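Local coordinates for protein DnaJ homolog subfamily C member 10 (Mus musculus, PDB 3APQ) that reduces disulfides in the endoplasmic reticulum, serving both correct folding and the degradation of misfolded proteins, and works with the Hsp70 chaperone HSPA5, at residues V119-P124 and V152-D157; R137-E142 and S192-A197. All blocks are in the same frame, centred on the assembly; numbering follows the deposited sequence.

Interaction 1: residues V119-P124 and V152-D157; sequences VNFYSP and VNCGDD
Phe121 and Tyr122 pair in parallel with Val152 and Asn153, and the ladder runs Val152 N to Asn120 O, Tyr122 N to Val152 O (2.9 Å, 172° at the hydrogen) and Cys154 N to Tyr122 O, the last bond carrying the pairing one residue past the strand. Phe121 and Val152 project from the same face of the sheet and lie side by side, with Phe121 CD1 3.7 Å from Val152 CB. Val152 CG2 also meets Val119 CG1 at 3.8 Å, while that same CG1 lies over one face of the Phe121 ring near its rim. The sulfur of Cys154 approaches the ring at its edge, 5.4 Å from the centroid, and is tied by a disulfide to Cys161 in helix 158-163, which covers this face. On the face carrying Tyr122 and Asn153, CG of Tyr122 stands between its backbone N and carbonyl carbon (chi1 67°), which folds the ring over the neighbouring strand. Asn153 CA sits over the ring face in a CH-pi contact, 4.0 Å from the centroid, and the planes of the phenol ring and the Asn153 amide are nearly parallel, 16° apart. Beyond them, Asn153 OD1 accepts a weak bond from Gly155 N and lies 3.3 Å from Pro124 CD. An alanine in place of Tyr122 would probably leave Asn153 without its aromatic cover and open a gap beside Cys129, which the tyrosine side chain touches. These strands belong to the beta-alpha-beta unit of a thioredoxin fold. Because alternate side chains leave opposite faces of the sheet, the contact has two kinds of chemistry: apolar packing beside the Cys154-Cys161 disulfide on one face, and on the other an aromatic side chain that touches Cys129 of the redox-active Cys126-Cys129 pair.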
loop_
_atom_site.group_PDB
_atom_site.type_symbol
_atom_site.label_atom_id
_atom_site.label_comp_id
_atom_site.label_asym_id
_atom_site.label_seq_id
_atom_site.Cartn_x
_atom_site.Cartn_y
_atom_site.Cartn_z
ATOM N N VAL A 119 6.160 -8.921 -6.818
ATOM C CA VAL A 119 5.348 -8.247 -5.818
ATOM C C VAL A 119 5.613 -8.775 -4.388
ATOM O O VAL A 119 5.662 -9.989 -4.143
ATOM C CB VAL A 119 3.846 -8.424 -6.159
ATOM C CG1 VAL A 119 2.934 -7.739 -5.071
ATOM C CG2 VAL A 119 3.587 -7.850 -7.552
ATOM N N ASN A 120 5.802 -7.826 -3.476
ATOM C CA ASN A 120 6.003 -8.073 -2.065
ATOM C C ASN A 120 4.662 -7.871 -1.385
ATOM O O ASN A 120 4.169 -6.717 -1.324
ATOM C CB ASN A 120 7.014 -7.060 -1.528
ATOM C CG ASN A 120 7.179 -7.118 -0.024
ATOM O OD1 ASN A 120 6.581 -7.956 0.651
ATOM N ND2 ASN A 120 8.046 -6.260 0.499
ATOM N N PHE A 121 4.085 -8.976 -0.908
ATOM C CA PHE A 121 2.840 -8.975 -0.122
ATOM C C PHE A 121 3.239 -8.868 1.342
ATOM O O PHE A 121 3.888 -9.772 1.899
ATOM C CB PHE A 121 2.013 -10.257 -0.318
ATOM C CG PHE A 121 1.409 -10.389 -1.690
ATOM C CD1 PHE A 121 0.103 -10.007 -1.921
ATOM C CD2 PHE A 121 2.150 -10.952 -2.728
ATOM C CE1 PHE A 121 -0.450 -10.132 -3.199
ATOM C CE2 PHE A 121 1.610 -11.064 -4.019
ATOM C CZ PHE A 121 0.305 -10.661 -4.237
ATOM N N TYR A 122 2.885 -7.762 1.955
ATOM C CA TYR A 122 3.291 -7.503 3.354
ATOM C C TYR A 122 2.069 -7.176 4.213
ATOM O O TYR A 122 0.944 -7.098 3.718
ATOM C CB TYR A 122 4.375 -6.380 3.354
ATOM C CG TYR A 122 3.858 -5.018 2.904
ATOM C CD1 TYR A 122 3.400 -4.125 3.855
ATOM C CD2 TYR A 122 3.816 -4.620 1.558
ATOM C CE1 TYR A 122 2.879 -2.892 3.523
ATOM C CE2 TYR A 122 3.267 -3.302 1.206
ATOM C CZ TYR A 122 2.831 -2.469 2.215
ATOM O OH TYR A 122 2.318 -1.171 2.036
ATOM N N SER A 123 2.262 -7.017 5.526
ATOM C CA SER A 123 1.162 -6.697 6.407
ATOM C C SER A 123 1.704 -5.731 7.466
ATOM O O SER A 123 2.890 -5.803 7.798
ATOM C CB SER A 123 0.588 -7.970 7.030
ATOM O OG SER A 123 -0.410 -7.693 7.991
ATOM N N PRO A 124 0.847 -4.808 7.960
ATOM C CA PRO A 124 1.301 -3.900 9.012
ATOM C C PRO A 124 1.659 -4.725 10.289
ATOM O O PRO A 124 1.129 -5.822 10.491
ATOM C CB PRO A 124 0.059 -2.999 9.262
ATOM C CG PRO A 124 -1.111 -3.755 8.710
ATOM C CD PRO A 124 -0.502 -4.441 7.482
ATOM N N VAL A 152 2.048 -5.090 -2.094
ATOM C CA VAL A 152 0.625 -5.145 -1.730
ATOM C C VAL A 152 0.499 -5.128 -0.199
ATOM O O VAL A 152 1.091 -5.956 0.495
ATOM C CB VAL A 152 -0.089 -6.372 -2.295
ATOM C CG1 VAL A 152 -1.461 -6.541 -1.628
ATOM C CG2 VAL A 152 -0.290 -6.287 -3.814
ATOM N N ASN A 153 -0.276 -4.176 0.320
ATOM C CA ASN A 153 -0.532 -4.090 1.739
ATOM C C ASN A 153 -1.750 -4.957 2.031
ATOM O O ASN A 153 -2.928 -4.539 1.839
ATOM C CB ASN A 153 -0.796 -2.634 2.151
ATOM C CG ASN A 153 -1.111 -2.487 3.639
ATOM O OD1 ASN A 153 -1.115 -3.460 4.393
ATOM N ND2 ASN A 153 -1.402 -1.251 4.060
ATOM N N CYS A 154 -1.468 -6.153 2.524
ATOM C CA CYS A 154 -2.528 -7.063 2.946
ATOM C C CYS A 154 -3.358 -6.553 4.103
ATOM O O CYS A 154 -4.480 -7.029 4.266
ATOM C CB CYS A 154 -2.011 -8.458 3.267
ATOM S SG CYS A 154 -1.162 -9.176 1.860
ATOM N N GLY A 155 -2.850 -5.605 4.885
ATOM C CA GLY A 155 -3.706 -4.976 5.919
ATOM C C GLY A 155 -4.891 -4.268 5.344
ATOM O O GLY A 155 -6.003 -4.274 5.921
ATOM N N ASP A 156 -4.701 -3.663 4.190
ATOM C CA ASP A 156 -5.790 -2.977 3.506
ATOM C C ASP A 156 -6.705 -3.847 2.632
ATOM O O ASP A 156 -7.803 -3.409 2.292
ATOM C CB ASP A 156 -5.231 -1.809 2.697
ATOM C CG ASP A 156 -4.950 -0.565 3.567
ATOM O OD1 ASP A 156 -5.266 -0.537 4.784
ATOM O OD2 ASP A 156 -4.404 0.389 3.011
ATOM N N ASP A 157 -6.270 -5.061 2.245
ATOM C CA ASP A 157 -7.141 -5.983 1.500
ATOM C C ASP A 157 -6.823 -7.447 1.764
ATOM O O ASP A 157 -6.084 -8.090 1.007
ATOM C CB ASP A 157 -7.027 -5.702 0.018
ATOM C CG ASP A 157 -8.161 -6.342 -0.806
ATOM O OD1 ASP A 157 -8.804 -7.310 -0.350
ATOM O OD2 ASP A 157 -8.365 -5.897 -1.936
#

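Interaction 2: residues R137-E142 and S192-A197; sequences REFAKE and SLVAFA
Phe139 holds CG anti to its backbone N (chi1 157°), extending its ring from helix 137-142 towards Leu193, Val194 and Ala197, and Val194 places CG2 anti to its own carbonyl carbon, where that methyl meets the ring. Leu193 CB lies over one face of the phenyl group, offset towards the rim, in a CH-pi contact 3.9 Å from the centroid. The two side chains cross at about a right angle. Around the rim, Val194 CG2 comes to CD1 of Phe139 at 3.7 Å, and Ala197 CB meets Phe139 CZ at 3.8 Å, both in the plane of the ring. Phe139 CE1 also rests 3.6 Å from Leu193 O, an oxygen already bonded to Ala197 N within its helix. The short helical segments have axes 9.9 Å apart at closest approach and cross at -43°. They belong to helices 127-142 and 190-202 of the thioredoxin fold: the first starts within the CXXC motif, the second is the C-terminal helix of the domain, and both pack against the central sheet. Phe139 touches Ile149 of strand 148-153, while Leu193 reaches Leu172 of strand 171-175 and Trp136 in the preceding turn of helix 127-142. Towards solvent, Glu142 bends at chi2 (147°), bringing its carboxylate carbon CD to 3.9 Å from Val194 CG2. No hydrogen bond joins the two segments, and Glu142 OE1 has a long, weak ion pair with Lys190.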
loop_
_atom_site.group_PDB
_atom_site.type_symbol
_atom_site.label_atom_id
_atom_site.label_comp_id
_atom_site.label_asym_id
_atom_site.label_seq_id
_atom_site.Cartn_x
_atom_site.Cartn_y
_atom_site.Cartn_z
ATOM N N ARG A 137 13.670 -1.959 -1.259
ATOM C CA ARG A 137 13.900 -0.645 -1.871
ATOM C C ARG A 137 15.221 -0.605 -2.669
ATOM O O ARG A 137 15.257 -0.072 -3.771
ATOM C CB ARG A 137 14.004 0.438 -0.798
ATOM C CG ARG A 137 12.700 0.697 -0.036
ATOM C CD ARG A 137 12.982 1.686 1.093
ATOM N NE ARG A 137 11.716 1.895 1.787
ATOM C CZ ARG A 137 11.499 1.585 3.055
ATOM N NH1 ARG A 137 12.521 1.174 3.835
ATOM N NH2 ARG A 137 10.265 1.741 3.555
ATOM N N GLU A 138 16.300 -1.177 -2.096
ATOM C CA GLU A 138 17.612 -1.180 -2.762
ATOM C C GLU A 138 17.550 -2.054 -4.027
ATOM O O GLU A 138 18.086 -1.686 -5.101
ATOM C CB GLU A 138 18.725 -1.678 -1.796
ATOM C CG GLU A 138 20.120 -1.775 -2.489
ATOM C CD GLU A 138 21.239 -2.380 -1.596
ATOM O OE1 GLU A 138 20.939 -3.270 -0.742
ATOM O OE2 GLU A 138 22.415 -1.980 -1.797
ATOM N N PHE A 139 16.871 -3.193 -3.902
ATOM C CA PHE A 139 16.688 -4.097 -5.039
ATOM C C PHE A 139 15.904 -3.388 -6.163
ATOM O O PHE A 139 16.276 -3.461 -7.358
ATOM C CB PHE A 139 15.953 -5.351 -4.526
ATOM C CG PHE A 139 15.222 -6.109 -5.581
ATOM C CD1 PHE A 139 15.913 -6.802 -6.557
ATOM C CD2 PHE A 139 13.843 -6.138 -5.597
ATOM C CE1 PHE A 139 15.222 -7.517 -7.535
ATOM C CE2 PHE A 139 13.157 -6.815 -6.582
ATOM C CZ PHE A 139 13.868 -7.517 -7.560
ATOM N N ALA A 140 14.801 -2.724 -5.788
ATOM C CA ALA A 140 13.960 -2.042 -6.785
ATOM C C ALA A 140 14.743 -0.977 -7.560
ATOM O O ALA A 140 14.558 -0.807 -8.776
ATOM C CB ALA A 140 12.647 -1.424 -6.136
ATOM N N LYS A 141 15.675 -0.305 -6.902
ATOM C CA LYS A 141 16.534 0.637 -7.625
ATOM C C LYS A 141 17.459 -0.065 -8.576
ATOM O O LYS A 141 17.713 0.426 -9.680
ATOM C CB LYS A 141 17.392 1.421 -6.661
ATOM C CG LYS A 141 16.556 2.292 -5.745
ATOM C CD LYS A 141 17.373 2.521 -4.561
ATOM C CE LYS A 141 17.686 3.933 -4.433
ATOM N NZ LYS A 141 16.679 4.326 -3.454
ATOM N N GLU A 142 17.974 -1.204 -8.139
ATOM C CA GLU A 142 18.985 -1.891 -8.961
ATOM C C GLU A 142 18.416 -2.424 -10.268
ATOM O O GLU A 142 19.047 -2.307 -11.326
ATOM C CB GLU A 142 19.647 -3.014 -8.149
ATOM C CG GLU A 142 20.594 -3.824 -8.956
ATOM C CD GLU A 142 21.777 -4.335 -8.154
ATOM O OE1 GLU A 142 21.925 -3.975 -6.953
ATOM O OE2 GLU A 142 22.537 -5.134 -8.728
ATOM N N SER A 192 20.423 -12.019 -3.914
ATOM C CA SER A 192 19.478 -13.118 -4.165
ATOM C C SER A 192 18.218 -12.669 -4.907
ATOM O O SER A 192 17.745 -13.355 -5.803
ATOM C CB SER A 192 19.069 -13.799 -2.852
ATOM O OG SER A 192 17.971 -14.699 -3.035
ATOM N N LEU A 193 17.656 -11.527 -4.501
ATOM C CA LEU A 193 16.461 -10.959 -5.169
ATOM C C LEU A 193 16.783 -10.619 -6.612
ATOM O O LEU A 193 16.039 -10.998 -7.530
ATOM C CB LEU A 193 15.964 -9.730 -4.398
ATOM C CG LEU A 193 15.360 -10.069 -3.021
ATOM C CD1 LEU A 193 15.192 -8.773 -2.149
ATOM C CD2 LEU A 193 13.958 -10.717 -3.139
ATOM N N VAL A 194 17.931 -9.977 -6.820
ATOM C CA VAL A 194 18.385 -9.602 -8.178
ATOM C C VAL A 194 18.557 -10.840 -9.068
ATOM O O VAL A 194 17.996 -10.873 -10.155
ATOM C CB VAL A 194 19.657 -8.804 -8.164
ATOM C CG1 VAL A 194 20.189 -8.624 -9.601
ATOM C CG2 VAL A 194 19.424 -7.399 -7.500
ATOM N N ALA A 195 19.245 -11.875 -8.550
ATOM C CA ALA A 195 19.509 -13.128 -9.303
ATOM C C ALA A 195 18.206 -13.849 -9.623
ATOM O O ALA A 195 18.028 -14.422 -10.701
ATOM C CB ALA A 195 20.415 -14.030 -8.517
ATOM N N PHE A 196 17.269 -13.787 -8.701
ATOM C CA PHE A 196 15.968 -14.388 -8.956
ATOM C C PHE A 196 15.180 -13.604 -10.003
ATOM O O PHE A 196 14.613 -14.216 -10.904
ATOM C CB PHE A 196 15.170 -14.510 -7.662
ATOM C CG PHE A 196 13.760 -14.998 -7.835
ATOM C CD1 PHE A 196 13.469 -16.360 -7.893
ATOM C CD2 PHE A 196 12.714 -14.094 -7.837
ATOM C CE1 PHE A 196 12.139 -16.813 -8.011
ATOM C CE2 PHE A 196 11.365 -14.524 -7.945
ATOM C CZ PHE A 196 11.067 -15.867 -8.021
ATOM N N ALA A 197 15.089 -12.285 -9.838
ATOM C CA ALA A 197 14.333 -11.463 -10.757
ATOM C C ALA A 197 14.923 -11.576 -12.158
ATOM O O ALA A 197 14.184 -11.722 -13.149
ATOM C CB ALA A 197 14.322 -10.026 -10.316
#

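In the fold
Both contacts lie in the first thioredoxin domain of this J-Trx1 fragment, with centres 19 Å apart and nearest atoms about 7 Å apart, so they do not touch directly. Helix 127-142 connects them: it follows strand 117-122 of interaction 1, supplies Phe139 to interaction 2, and leads into strand 148-153. The redox-active Cys126 and Cys129 stand at the start of helix 127-142. Interaction 1 reaches them through Tyr122, which touches Cys129, whereas interaction 2 lies near the other end of the helix. Strand 148-153 gives a second connection, since its Ile149 packs against Phe139 while Val152 and Asn153 pair with strand 117-122.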